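Local atomic coordinates of putative extracellular solute-binding protein (Bordetella bronchiseptica, PDB entry 4P56), a protein that binds mandelate and probably serves as the periplasmic solute-binding component of a TRAP transporter. Residues R139-Y144 with H238-N243. Numbering follows the deposited sequence.
Sequences RLLGIY and HAVIIN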
loop_
_atom_site.group_PDB
_atom_site.type_symbol
_atom_site.label_atom_id
_atom_site.label_comp_id
_atom_site.label_asym_id
_atom_site.label_seq_id
_atom_site.Cartn_x
_atom_site.Cartn_y
_atom_site.Cartn_z
ATOM N N ARG A 139 -11.564 14.718 -0.531
ATOM C CA ARG A 139 -10.419 15.361 0.108
ATOM C C ARG A 139 -9.413 14.313 0.467
ATOM O O ARG A 139 -9.743 13.317 1.102
ATOM C CB ARG A 139 -10.799 16.160 1.347
ATOM C CG ARG A 139 -9.570 16.623 2.122
ATOM C CD ARG A 139 -9.920 17.416 3.373
ATOM N NE ARG A 139 -10.230 18.797 3.019
ATOM C CZ ARG A 139 -9.349 19.792 2.975
ATOM N NH1 ARG A 139 -8.074 19.605 3.305
ATOM N NH2 ARG A 139 -9.763 20.999 2.620
ATOM N N LEU A 140 -8.178 14.505 0.004
ATOM C CA LEU A 140 -7.092 13.589 0.336
ATOM C C LEU A 140 -6.509 14.001 1.684
ATOM O O LEU A 140 -5.970 15.085 1.827
ATOM C CB LEU A 140 -6.001 13.649 -0.736
ATOM C CG LEU A 140 -4.748 12.798 -0.517
ATOM C CD1 LEU A 140 -5.066 11.313 -0.428
ATOM C CD2 LEU A 140 -3.706 13.068 -1.609
ATOM N N LEU A 141 -6.606 13.125 2.668
ATOM C CA LEU A 141 -6.065 13.431 3.993
ATOM C C LEU A 141 -4.586 12.993 4.090
ATOM O O LEU A 141 -3.761 13.689 4.673
ATOM C CB LEU A 141 -6.894 12.763 5.085
ATOM C CG LEU A 141 -8.295 13.311 5.289
ATOM C CD1 LEU A 141 -9.040 12.472 6.327
ATOM C CD2 LEU A 141 -8.304 14.823 5.725
ATOM N N GLY A 142 -4.248 11.848 3.514
ATOM C CA GLY A 142 -2.893 11.339 3.652
ATOM C C GLY A 142 -2.670 10.084 2.839
ATOM O O GLY A 142 -3.623 9.527 2.300
ATOM N N ILE A 143 -1.410 9.673 2.743
ATOM C CA ILE A 143 -1.032 8.486 2.021
ATOM C C ILE A 143 -0.071 7.716 2.910
ATOM O O ILE A 143 0.676 8.297 3.680
ATOM C CB ILE A 143 -0.337 8.837 0.687
ATOM C CG1 ILE A 143 -1.334 9.437 -0.298
ATOM C CG2 ILE A 143 0.329 7.608 0.092
ATOM C CD1 ILE A 143 -0.654 10.104 -1.524
ATOM N N TYR A 144 -0.097 6.404 2.804
ATOM C CA TYR A 144 0.873 5.558 3.470
ATOM C C TYR A 144 1.231 4.418 2.500
ATOM O O TYR A 144 0.601 4.242 1.469
ATOM C CB TYR A 144 0.328 5.001 4.816
ATOM C CG TYR A 144 -0.949 4.170 4.699
ATOM C CD1 TYR A 144 -0.915 2.862 4.270
ATOM C CD2 TYR A 144 -2.173 4.708 5.011
ATOM C CE1 TYR A 144 -2.068 2.111 4.153
ATOM C CE2 TYR A 144 -3.341 3.968 4.899
ATOM C CZ TYR A 144 -3.278 2.672 4.461
ATOM O OH TYR A 144 -4.433 1.925 4.344
ATOM N N HIS A 238 -1.545 3.422 -0.133
ATOM C CA HIS A 238 -2.954 3.648 0.033
ATOM C C HIS A 238 -3.198 5.115 0.331
ATOM O O HIS A 238 -2.314 5.811 0.828
ATOM C CB HIS A 238 -3.476 2.833 1.224
ATOM C CG HIS A 238 -3.438 1.358 1.026
ATOM N ND1 HIS A 238 -3.824 0.480 2.018
ATOM C CD2 HIS A 238 -3.026 0.593 -0.016
ATOM C CE1 HIS A 238 -3.682 -0.761 1.583
ATOM N NE2 HIS A 238 -3.196 -0.716 0.353
ATOM N N ALA A 239 -4.411 5.572 0.070
ATOM C CA ALA A 239 -4.808 6.935 0.425
ATOM C C ALA A 239 -5.916 6.899 1.469
ATOM O O ALA A 239 -6.817 6.086 1.380
ATOM C CB ALA A 239 -5.282 7.688 -0.810
ATOM N N VAL A 240 -5.860 7.800 2.455
ATOM C CA VAL A 240 -7.012 7.999 3.322
ATOM C C VAL A 240 -7.761 9.273 2.834
ATOM O O VAL A 240 -7.162 10.349 2.684
ATOM C CB VAL A 240 -6.574 8.129 4.780
ATOM C CG1 VAL A 240 -7.775 8.471 5.655
ATOM C CG2 VAL A 240 -5.931 6.836 5.238
ATOM N N ILE A 241 -9.059 9.132 2.584
ATOM C CA ILE A 241 -9.862 10.158 1.951
ATOM C C ILE A 241 -11.137 10.458 2.760
ATOM O O ILE A 241 -11.616 9.614 3.530
ATOM C CB ILE A 241 -10.231 9.759 0.487
ATOM C CG1 ILE A 241 -10.939 8.425 0.444
ATOM C CG2 ILE A 241 -8.949 9.612 -0.393
ATOM C CD1 ILE A 241 -11.552 8.082 -0.889
ATOM N N ILE A 242 -11.657 11.678 2.594
ATOM C CA ILE A 242 -12.895 12.074 3.239
ATOM C C ILE A 242 -13.785 12.826 2.276
ATOM O O ILE A 242 -13.334 13.564 1.391
ATOM C CB ILE A 242 -12.623 12.897 4.544
ATOM C CG1 ILE A 242 -13.929 13.182 5.268
ATOM C CG2 ILE A 242 -11.864 14.187 4.224
ATOM C CD1 ILE A 242 -13.726 13.670 6.723
ATOM N N ASN A 243 -15.073 12.580 2.416
ATOM C CA ASN A 243 -16.048 13.240 1.593
ATOM C C ASN A 243 -15.964 14.750 1.863
ATOM O O ASN A 243 -15.836 15.179 3.026
ATOM C CB ASN A 243 -17.430 12.726 1.973
ATOM C CG ASN A 243 -18.538 13.502 1.280
ATOM O OD1 ASN A 243 -19.004 14.496 1.813
ATOM N ND2 ASN A 243 -18.925 13.072 0.086
#
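Backbone hydrogen bonds join R139 to I242 and Y144 to H238 as two reciprocal pairs, one at each end of this antiparallel ladder, whose axes approach to 4.7 Å. Strand 237-242 is the central one of a three-stranded antiparallel sheet, between 139-145 and 87-91. Between the two pairs lies a classic beta bulge: L141 and G142 both face V240, whose O accepts a 2.8 Å bond from L141 N and a weak one from G142 N at 3.4 Å, while V240 N returns a bond to G142 O. The register shifts by one here, and the backbone of L141 is helical.

The bulge turns the side chain of L141 toward the partner strand, its CG 3.8 Å from I242 CG2, a methyl also approached by R139 CB at 3.6 Å. On the other face of the sheet, with L140 and I143, L140 CD1 rests on A239 CB.

Y144 OH and H238 ND1 share a 2.8 Å hydrogen bond in the imidazole plane, the two rings meeting obliquely at 64°. With CG of Y144 wedged between its own backbone N and carbonyl carbon (chi1 59°), one face of the phenol covers H238 CB, 3.2 Å from Y144 CZ, and V240 CG2 sits at the ring edge.

H238 touches bound (R)-mandelate. Held at ND1 by Y144 and weakly at NE2 by D236, the imidazole is probably limited in rotation, consistent with Y144 acting as a second-shell residue of the ligand pocket.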